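Local coordinates for protein Steely1 (Dictyostelium discoideum, PDB 2H84) that probably acts as a polyketide synthase that makes acylpyrones in vitro, this chain being its C-terminal type III polyketide synthase domain, at residues C231-S236 / E270-T275; I288-C293 / Y353-A358; P238-A243 / P361-E366; F295-G300 / K317-T322. All blocks are in the same frame, centred on the assembly; numbering follows the deposited sequence.

Contact 1: residues C231-S236 / E270-T275; sequences CSINRS and EAFVDT
A271 approaches R235 through its backbone: its carbonyl O sits at the edge of the guanidinium, near that group's plane. F272 follows; its CG is anti to the backbone N (chi1 -178°), and the ring beyond lies against the strand. I233 comes to meet it tip to tip, its CD1 over one ring face at 4.2 Å from the centroid of F272, a CH-pi contact. The R235 chain slides past the ring in the opposite direction, with R235 CB 3.4 Å from F272 CE2. Farther out, R235 NE lies at the ring edge, and the guanidinium and ring planes stand 80° apart. A large flat residue suits this place, where helix 261-280 lies on the mixed sheet of the thiolase fold: the F272 ring also meets F365 of the next strand edge-to-face. I233 and R235 face the helix, while N234 between them points away and bonds to R149 of the second subunit. One helical turn on, T275 OG1 accepts a hydrogen bond from R235 NH1 at 3.2 Å (140°). A second bond from R235 NH2 is doubtful, since that atom's position is less certain. R235 NH1 also forms a salt bridge with D146 of the second subunit.

Contact 2: residues I288-C293 / Y353-A358; sequences ISAKDC and YSISLA
I355 reaches from its strand into the loop that holds A290 and C293. Its CB points at that loop, and the two atoms beyond do the touching. CG1, anti to the carbonyl carbon (chi1 -64°), rests 3.7 Å from C293 CB and 3.9 Å from C293 SG. CD1 is carried on by an extended chi2 of 179° and ends 3.7 Å from A290 CB, with C293 SG also beside it. A branched aliphatic chain suits this spot, since helix 261-280 closes on it too, through V273 and L276. The loop is the connection from that helix to strand 294-297, which pairs in parallel with 353-360 at one end of the mixed sheet in this half of the thiolase fold. The small side chain of C293 lets the loop come close to the sheet; its SG lies 4.2 Å from Y353 CB. Near Y353, I288 crosses the tyrosine at about a right angle and sets its CG2 3.6 Å from Y353 CD2. The tyrosine offers its ring carbons to this isoleucine, while its hydroxyl is hydrogen-bonded to T284.

Contact 3: residues P238-A243 / P361-E366; sequences PNTENA and PGLAFE
The flat group that T240 and E241 meet is the peptide unit joining G362 to L363. It is cis, so its N-H and its C=O point to the same side, and both are turned toward segment 238-243. The N-H is taken by T240: L363 N donates to T240 OG1 at 2.8 Å with a nearly straight angle of 166°. The carbonyl is met from well off the peptide plane by E241, whose CA lies 3.2 Å from G362 O in a CA-H...O contact. E241 CG also touches this oxygen, and the extended chain beyond carries the carboxylate to a salt bridge with K136 of the second subunit. T240 OG1 is placed between its backbone N and carbonyl carbon (chi1 57°), where it also bonds to F237 O. An alanine in place of T240 would probably leave the L363 N-H without its side-chain acceptor and F237 O without the hydroxyl. G362 and P361 belong to the link between strands 353-360 and 364-372, which probably corresponds to the GFGPG loop of chalcone synthases (AFGPG in this protein). Glycine fits here because a CB at these backbone angles would be jammed against the preceding carbonyl oxygen. L363 crosses T240 at about a right angle, its CD1 3.7 Å from T240 CB. The same methyl packs on A243 CB, brought to it by a type I turn from T240 to A243 that is closed by A243 N donating to T240 O at 2.9 Å. M244 and V264 also touch the L363 side chain, which lies about 9 Å from that of C157, the predicted active-site cysteine.

Contact 4: residues F295-G300 / K317-T322; sequences FLIHTG and KQTKNT
F295 N donates a hydrogen bond to Q318 O, which ties the strand to the turn ahead of helix 320-329. The F295 side chain then runs beside that of Q318, pointing the same way, with ring and amide planes 79° apart and CE2 4.0 Å from Q318 NE2. T319 adds a methyl: its CG2 packs 3.4 Å from F295 CB. T322 CG2 faces the strand backbone at F295 and L296. T299 CG2 lies close to T322 O. Strand 294-297 is the outermost strand at its end of the thiolase-fold sheet, and it leads into H298. That histidine touches C157, the predicted active-site cysteine, and N331, consistent with the Cys-His-Asn set of chalcone synthases. Behind these, T322 OG1 donates to T319 O at 2.9 Å, from above the carbonyl plane. An alanine at T322 would probably deprive T319 O of this donor and open a gap over the backbone of F295 and L296. T319 OG1 bonds to E309 and T299 OG1 to G330 O, which suits threonine: methyl to the contact, hydroxyl to another partner. Q318 is held at both ends of its amide, OE1 by D315 N and NE2 by C293 O.

How the contacts relate
All four contacts are largely buried and reach the same mixed sheet, but at different strands. Contacts 1 and 3 sit on the neighbouring strands 227-236 and 364-372 and both touch the second subunit, and there arginine, asparagine and glutamate find partners across the dimer. Contacts 2 and 4 lie at the far end, on the paired strands 353-360 and 294-297, with no other chain touching them. Contact 2 is made by apolar side-chain packing, while contact 4 mixes threonine methyls with backbone bonding. Helix 261-280 joins contacts 1 and 2, where V273 meets I355. Contacts 3 and 4, about 22 Å apart between centres, each approach the predicted active-site cysteine.

Contact 1: residues C231-S236 / E270-T275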
# COMPACT_ATOMS: atom_id res chain seq x y z
N CYS A 231 -16.22 15.73 3.55
CA CYS A 231 -15.96 14.61 4.44
C CYS A 231 -16.07 13.31 3.66
O CYS A 231 -16.64 13.26 2.57
CB CYS A 231 -16.93 14.61 5.63
SG CYS A 231 -18.64 14.36 5.20
N SER A 232 -15.47 12.26 4.21
CA SER A 232 -15.50 10.95 3.56
C SER A 232 -15.37 9.88 4.62
O SER A 232 -14.70 10.08 5.62
CB SER A 232 -14.37 10.84 2.55
OG SER A 232 -13.15 11.27 3.12
N ILE A 233 -16.02 8.75 4.39
CA ILE A 233 -16.01 7.64 5.34
C ILE A 233 -15.81 6.29 4.66
O ILE A 233 -15.69 6.23 3.44
CB ILE A 233 -17.36 7.54 6.10
CG1 ILE A 233 -18.50 7.41 5.08
CG2 ILE A 233 -17.57 8.77 6.99
CD1 ILE A 233 -19.86 7.13 5.68
N ASN A 234 -15.78 5.23 5.46
CA ASN A 234 -15.66 3.87 4.93
C ASN A 234 -16.30 2.89 5.89
O ASN A 234 -16.38 3.14 7.09
CB ASN A 234 -14.19 3.48 4.63
CG ASN A 234 -13.34 3.28 5.87
OD1 ASN A 234 -12.17 2.92 5.77
ND2 ASN A 234 -13.91 3.53 7.04
N ARG A 235 -16.78 1.78 5.35
CA ARG A 235 -17.44 0.78 6.18
C ARG A 235 -16.92 -0.61 5.84
O ARG A 235 -16.57 -0.89 4.69
CB ARG A 235 -18.96 0.82 5.94
CG ARG A 235 -19.80 -0.10 6.85
CD ARG A 235 -20.57 0.71 7.87
NE ARG A 235 -21.71 1.40 7.27
CZ ARG A 235 -22.32 2.45 7.82
NH1 ARG A 235 -21.91 2.96 8.97
NH2 ARG A 235 -23.37 2.99 7.21
N SER A 236 -16.86 -1.48 6.84
CA SER A 236 -16.42 -2.85 6.63
C SER A 236 -17.57 -3.78 6.99
O SER A 236 -18.35 -3.48 7.91
CB SER A 236 -15.20 -3.16 7.48
OG SER A 236 -15.54 -3.23 8.85
N GLU A 270 -27.98 2.26 1.47
CA GLU A 270 -28.74 3.34 2.10
C GLU A 270 -28.26 3.70 3.49
O GLU A 270 -28.00 4.86 3.77
CB GLU A 270 -30.22 2.99 2.18
CG GLU A 270 -31.07 4.15 2.68
CD GLU A 270 -32.52 3.77 2.84
OE1 GLU A 270 -33.40 4.52 2.35
OE2 GLU A 270 -32.78 2.71 3.46
N ALA A 271 -28.15 2.72 4.36
CA ALA A 271 -27.69 2.97 5.72
C ALA A 271 -26.34 3.66 5.68
O ALA A 271 -26.06 4.54 6.49
CB ALA A 271 -27.58 1.68 6.48
N PHE A 272 -25.50 3.24 4.74
CA PHE A 272 -24.17 3.81 4.57
C PHE A 272 -24.25 5.27 4.12
O PHE A 272 -23.61 6.13 4.72
CB PHE A 272 -23.37 2.98 3.55
CG PHE A 272 -21.97 3.47 3.36
CD1 PHE A 272 -21.61 4.15 2.21
CD2 PHE A 272 -20.99 3.21 4.32
CE1 PHE A 272 -20.31 4.60 2.02
CE2 PHE A 272 -19.69 3.65 4.14
CZ PHE A 272 -19.34 4.33 2.99
N VAL A 273 -25.03 5.54 3.07
CA VAL A 273 -25.18 6.90 2.56
C VAL A 273 -25.76 7.79 3.64
O VAL A 273 -25.59 9.01 3.61
CB VAL A 273 -26.13 6.97 1.36
CG1 VAL A 273 -26.16 8.38 0.83
CG2 VAL A 273 -25.68 6.00 0.27
N ASP A 274 -26.47 7.18 4.59
CA ASP A 274 -27.05 7.93 5.70
C ASP A 274 -25.96 8.34 6.67
O ASP A 274 -25.97 9.47 7.17
CB ASP A 274 -28.10 7.09 6.44
CG ASP A 274 -29.46 7.16 5.78
OD1 ASP A 274 -29.64 7.99 4.86
OD2 ASP A 274 -30.36 6.39 6.17
N THR A 275 -25.02 7.45 6.94
CA THR A 275 -23.94 7.77 7.86
C THR A 275 -23.09 8.89 7.28
O THR A 275 -22.60 9.73 8.02
CB THR A 275 -23.06 6.56 8.14
OG1 THR A 275 -23.85 5.53 8.74
CG2 THR A 275 -21.93 6.93 9.07

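Contact 2: residues I288-C293 / Y353-A358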
# COMPACT_ATOMS: atom_id res chain seq x y z
N ILE A 288 -29.01 17.87 3.90
CA ILE A 288 -28.94 17.45 2.51
C ILE A 288 -29.75 16.19 2.30
O ILE A 288 -29.91 15.37 3.22
CB ILE A 288 -27.50 17.20 2.10
CG1 ILE A 288 -26.58 17.34 3.32
CG2 ILE A 288 -27.11 18.19 1.05
CD1 ILE A 288 -26.32 18.76 3.71
N SER A 289 -30.25 16.03 1.08
CA SER A 289 -31.10 14.90 0.78
C SER A 289 -30.55 13.74 -0.02
O SER A 289 -31.05 12.68 0.12
CB SER A 289 -32.38 15.37 0.08
OG SER A 289 -33.52 14.67 0.57
N ALA A 290 -29.52 13.89 -0.84
CA ALA A 290 -29.02 12.76 -1.65
C ALA A 290 -29.85 12.70 -2.92
O ALA A 290 -29.34 12.35 -3.97
CB ALA A 290 -29.11 11.40 -0.90
N LYS A 291 -31.12 13.05 -2.81
CA LYS A 291 -32.00 13.08 -3.97
C LYS A 291 -31.63 14.34 -4.73
O LYS A 291 -31.98 14.50 -5.91
CB LYS A 291 -33.46 13.15 -3.55
CG LYS A 291 -33.93 11.96 -2.73
CD LYS A 291 -34.64 10.86 -3.48
CE LYS A 291 -35.99 10.67 -2.86
NZ LYS A 291 -36.47 9.32 -3.00
N ASP A 292 -30.92 15.23 -4.05
CA ASP A 292 -30.48 16.48 -4.65
C ASP A 292 -29.01 16.42 -5.00
O ASP A 292 -28.46 17.38 -5.54
CB ASP A 292 -30.70 17.65 -3.69
CG ASP A 292 -32.16 17.87 -3.35
OD1 ASP A 292 -33.01 17.76 -4.27
OD2 ASP A 292 -32.46 18.16 -2.16
N CYS A 293 -28.37 15.29 -4.71
CA CYS A 293 -26.94 15.15 -4.98
C CYS A 293 -26.59 14.43 -6.28
O CYS A 293 -27.32 13.55 -6.73
CB CYS A 293 -26.26 14.43 -3.81
SG CYS A 293 -26.52 15.20 -2.20
N TYR A 353 -23.93 19.79 -4.54
CA TYR A 353 -23.20 18.71 -3.89
C TYR A 353 -23.12 17.40 -4.68
O TYR A 353 -23.91 17.17 -5.60
CB TYR A 353 -23.86 18.43 -2.54
CG TYR A 353 -23.79 19.56 -1.54
CD1 TYR A 353 -22.56 20.00 -1.06
CD2 TYR A 353 -24.95 20.19 -1.08
CE1 TYR A 353 -22.48 21.03 -0.14
CE2 TYR A 353 -24.87 21.24 -0.15
CZ TYR A 353 -23.63 21.64 0.31
OH TYR A 353 -23.55 22.65 1.24
N SER A 354 -22.20 16.52 -4.27
CA SER A 354 -22.02 15.21 -4.91
C SER A 354 -21.72 14.13 -3.89
O SER A 354 -21.05 14.38 -2.89
CB SER A 354 -20.88 15.23 -5.93
OG SER A 354 -21.18 16.08 -7.03
N ILE A 355 -22.25 12.94 -4.14
CA ILE A 355 -21.99 11.80 -3.27
C ILE A 355 -21.17 10.82 -4.11
O ILE A 355 -21.57 10.46 -5.23
CB ILE A 355 -23.30 11.11 -2.80
CG1 ILE A 355 -24.11 12.09 -1.93
CG2 ILE A 355 -22.96 9.83 -2.01
CD1 ILE A 355 -25.44 11.53 -1.43
N SER A 356 -20.02 10.41 -3.59
CA SER A 356 -19.20 9.44 -4.30
C SER A 356 -19.13 8.14 -3.53
O SER A 356 -18.91 8.11 -2.32
CB SER A 356 -17.79 9.97 -4.53
OG SER A 356 -17.12 9.11 -5.43
N LEU A 357 -19.34 7.05 -4.25
CA LEU A 357 -19.33 5.74 -3.62
C LEU A 357 -18.36 4.80 -4.33
O LEU A 357 -18.08 4.96 -5.52
CB LEU A 357 -20.75 5.16 -3.64
CG LEU A 357 -21.78 5.99 -2.87
CD1 LEU A 357 -23.17 5.42 -3.12
CD2 LEU A 357 -21.46 5.98 -1.38
N ALA A 358 -17.84 3.84 -3.58
CA ALA A 358 -16.93 2.85 -4.12
C ALA A 358 -16.97 1.67 -3.16
O ALA A 358 -17.18 1.84 -1.97
CB ALA A 358 -15.52 3.42 -4.22

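Contact 3: residues P238-A243 / P361-E366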
# COMPACT_ATOMS: atom_id res chain seq x y z
N PRO A 238 -18.44 -7.70 8.12
CA PRO A 238 -17.97 -9.01 8.58
C PRO A 238 -18.52 -10.18 7.79
O PRO A 238 -19.54 -10.06 7.12
CB PRO A 238 -18.43 -9.05 10.04
CG PRO A 238 -18.38 -7.62 10.43
CD PRO A 238 -19.00 -6.93 9.24
N ASN A 239 -17.81 -11.31 7.86
CA ASN A 239 -18.21 -12.54 7.19
C ASN A 239 -18.47 -12.40 5.69
O ASN A 239 -19.46 -12.92 5.19
CB ASN A 239 -19.46 -13.11 7.87
CG ASN A 239 -19.40 -13.03 9.39
OD1 ASN A 239 -18.62 -13.67 10.04
ND2 ASN A 239 -20.23 -12.22 9.93
N THR A 240 -17.60 -11.69 4.97
CA THR A 240 -17.79 -11.52 3.52
C THR A 240 -16.45 -11.43 2.80
O THR A 240 -16.38 -10.99 1.65
CB THR A 240 -18.60 -10.24 3.18
OG1 THR A 240 -17.94 -9.09 3.73
CG2 THR A 240 -20.01 -10.33 3.69
N GLU A 241 -15.39 -11.84 3.48
CA GLU A 241 -14.08 -11.74 2.88
C GLU A 241 -13.98 -12.50 1.57
O GLU A 241 -13.17 -12.14 0.71
CB GLU A 241 -13.02 -12.20 3.88
CG GLU A 241 -12.90 -11.24 5.05
CD GLU A 241 -11.78 -11.61 6.02
OE1 GLU A 241 -11.59 -10.86 7.00
OE2 GLU A 241 -11.10 -12.63 5.80
N ASN A 242 -14.81 -13.52 1.38
CA ASN A 242 -14.77 -14.30 0.15
C ASN A 242 -15.65 -13.79 -0.99
O ASN A 242 -15.66 -14.38 -2.06
CB ASN A 242 -15.14 -15.74 0.42
CG ASN A 242 -14.20 -16.42 1.39
OD1 ASN A 242 -12.99 -16.22 1.37
ND2 ASN A 242 -14.77 -17.24 2.25
N ALA A 243 -16.36 -12.69 -0.75
CA ALA A 243 -17.22 -12.10 -1.77
C ALA A 243 -16.41 -11.76 -3.01
O ALA A 243 -16.86 -11.97 -4.14
CB ALA A 243 -17.85 -10.87 -1.23
N PRO A 361 -12.97 -5.37 -2.15
CA PRO A 361 -12.64 -6.50 -1.26
C PRO A 361 -12.81 -6.23 0.26
O PRO A 361 -12.42 -5.12 0.70
CB PRO A 361 -11.21 -6.77 -1.66
CG PRO A 361 -11.42 -6.79 -3.22
CD PRO A 361 -12.35 -5.58 -3.49
N GLY A 362 -13.32 -7.20 0.99
CA GLY A 362 -13.53 -7.03 2.28
C GLY A 362 -14.79 -7.76 2.75
O GLY A 362 -14.54 -8.69 3.63
N LEU A 363 -16.03 -7.42 2.44
CA LEU A 363 -16.26 -6.32 1.68
C LEU A 363 -16.11 -4.95 2.34
O LEU A 363 -16.13 -4.79 3.60
CB LEU A 363 -17.65 -6.49 1.14
CG LEU A 363 -17.84 -7.73 0.28
CD1 LEU A 363 -19.28 -8.26 0.19
CD2 LEU A 363 -17.36 -7.33 -1.09
N ALA A 364 -16.11 -3.87 1.56
CA ALA A 364 -16.01 -2.51 2.12
C ALA A 364 -16.56 -1.42 1.26
O ALA A 364 -16.48 -1.49 0.06
CB ALA A 364 -14.53 -2.25 2.53
N PHE A 365 -17.12 -0.40 1.91
CA PHE A 365 -17.67 0.71 1.15
C PHE A 365 -16.79 1.90 1.42
O PHE A 365 -16.24 2.02 2.51
CB PHE A 365 -19.10 1.06 1.58
CG PHE A 365 -20.12 -0.02 1.31
CD1 PHE A 365 -21.44 0.15 1.75
CD2 PHE A 365 -19.78 -1.18 0.62
CE1 PHE A 365 -22.41 -0.83 1.51
CE2 PHE A 365 -20.75 -2.17 0.37
CZ PHE A 365 -22.06 -2.00 0.82
N GLU A 366 -16.62 2.74 0.41
CA GLU A 366 -15.87 3.97 0.54
C GLU A 366 -16.86 5.02 0.08
O GLU A 366 -17.60 4.80 -0.87
CB GLU A 366 -14.64 3.98 -0.38
CG GLU A 366 -13.44 3.18 0.09
CD GLU A 366 -12.72 3.79 1.28
OE1 GLU A 366 -12.86 5.01 1.54
OE2 GLU A 366 -12.00 3.04 1.98

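Contact 4: residues F295-G300 / K317-T322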
# COMPACT_ATOMS: atom_id res chain seq x y z
N PHE A 295 -24.47 11.84 -8.29
CA PHE A 295 -23.83 10.60 -7.88
C PHE A 295 -22.65 10.19 -8.75
O PHE A 295 -22.81 9.85 -9.93
CB PHE A 295 -24.85 9.48 -7.81
CG PHE A 295 -25.58 9.42 -6.50
CD1 PHE A 295 -25.27 8.44 -5.56
CD2 PHE A 295 -26.50 10.40 -6.16
CE1 PHE A 295 -25.89 8.42 -4.32
CE2 PHE A 295 -27.13 10.39 -4.91
CZ PHE A 295 -26.81 9.40 -3.99
N LEU A 296 -21.47 10.24 -8.14
CA LEU A 296 -20.20 9.89 -8.79
C LEU A 296 -19.80 8.53 -8.22
O LEU A 296 -19.03 8.44 -7.26
CB LEU A 296 -19.14 10.95 -8.48
CG LEU A 296 -19.65 12.37 -8.72
CD1 LEU A 296 -18.55 13.37 -8.42
CD2 LEU A 296 -20.14 12.51 -10.16
N ILE A 297 -20.36 7.49 -8.81
CA ILE A 297 -20.13 6.12 -8.38
C ILE A 297 -19.09 5.37 -9.18
O ILE A 297 -19.01 5.50 -10.41
CB ILE A 297 -21.43 5.31 -8.44
CG1 ILE A 297 -22.56 6.08 -7.73
CG2 ILE A 297 -21.23 3.94 -7.79
CD1 ILE A 297 -23.91 5.40 -7.81
N HIS A 298 -18.28 4.59 -8.47
CA HIS A 298 -17.26 3.74 -9.08
C HIS A 298 -17.99 2.85 -10.08
O HIS A 298 -18.91 2.11 -9.71
CB HIS A 298 -16.60 2.88 -8.00
CG HIS A 298 -15.97 1.64 -8.52
ND1 HIS A 298 -14.92 1.66 -9.42
CD2 HIS A 298 -16.25 0.33 -8.30
CE1 HIS A 298 -14.59 0.42 -9.72
NE2 HIS A 298 -15.38 -0.41 -9.06
N THR A 299 -17.60 2.93 -11.34
CA THR A 299 -18.24 2.13 -12.38
C THR A 299 -17.91 0.63 -12.34
O THR A 299 -17.30 0.09 -13.26
CB THR A 299 -17.89 2.66 -13.77
OG1 THR A 299 -16.47 2.66 -13.94
CG2 THR A 299 -18.37 4.08 -13.91
N GLY A 300 -18.33 -0.04 -11.27
CA GLY A 300 -18.05 -1.45 -11.12
C GLY A 300 -18.76 -2.41 -12.06
O GLY A 300 -18.19 -3.43 -12.47
N LYS A 317 -30.82 11.30 -13.78
CA LYS A 317 -30.09 12.55 -13.95
C LYS A 317 -28.93 12.70 -12.99
O LYS A 317 -27.92 13.31 -13.34
CB LYS A 317 -31.02 13.74 -13.77
CG LYS A 317 -31.95 13.97 -14.94
CD LYS A 317 -32.29 15.43 -15.10
CE LYS A 317 -32.57 16.01 -13.82
NZ LYS A 317 -33.75 16.77 -13.97
N GLN A 318 -29.06 12.14 -11.79
CA GLN A 318 -28.00 12.25 -10.78
C GLN A 318 -26.86 11.24 -10.99
O GLN A 318 -25.86 11.32 -10.28
CB GLN A 318 -28.58 12.04 -9.38
CG GLN A 318 -30.05 12.51 -9.27
CD GLN A 318 -30.68 12.09 -7.96
OE1 GLN A 318 -31.80 11.52 -7.92
NE2 GLN A 318 -29.98 12.39 -6.88
N THR A 319 -27.00 10.31 -11.94
CA THR A 319 -25.94 9.32 -12.16
C THR A 319 -25.56 9.24 -13.63
O THR A 319 -24.93 8.28 -14.08
CB THR A 319 -26.36 7.89 -11.68
OG1 THR A 319 -27.57 7.52 -12.35
CG2 THR A 319 -26.61 7.85 -10.19
N LYS A 320 -25.93 10.26 -14.38
CA LYS A 320 -25.63 10.30 -15.79
C LYS A 320 -24.13 10.30 -16.05
O LYS A 320 -23.64 9.54 -16.88
CB LYS A 320 -26.27 11.54 -16.43
CG LYS A 320 -26.73 11.30 -17.85
CD LYS A 320 -25.83 12.00 -18.85
CE LYS A 320 -26.13 11.55 -20.26
NZ LYS A 320 -25.28 12.25 -21.24
N ASN A 321 -23.40 11.14 -15.32
CA ASN A 321 -21.95 11.24 -15.48
C ASN A 321 -21.21 9.93 -15.28
O ASN A 321 -20.30 9.59 -16.04
CB ASN A 321 -21.38 12.32 -14.55
CG ASN A 321 -21.66 13.72 -15.05
OD1 ASN A 321 -21.39 14.03 -16.21
ND2 ASN A 321 -22.19 14.58 -14.18
N THR A 322 -21.58 9.18 -14.25
CA THR A 322 -20.93 7.91 -13.99
C THR A 322 -21.29 6.87 -15.06
O THR A 322 -20.48 5.99 -15.38
CB THR A 322 -21.31 7.35 -12.61
OG1 THR A 322 -22.73 7.26 -12.51
CG2 THR A 322 -20.87 8.26 -11.52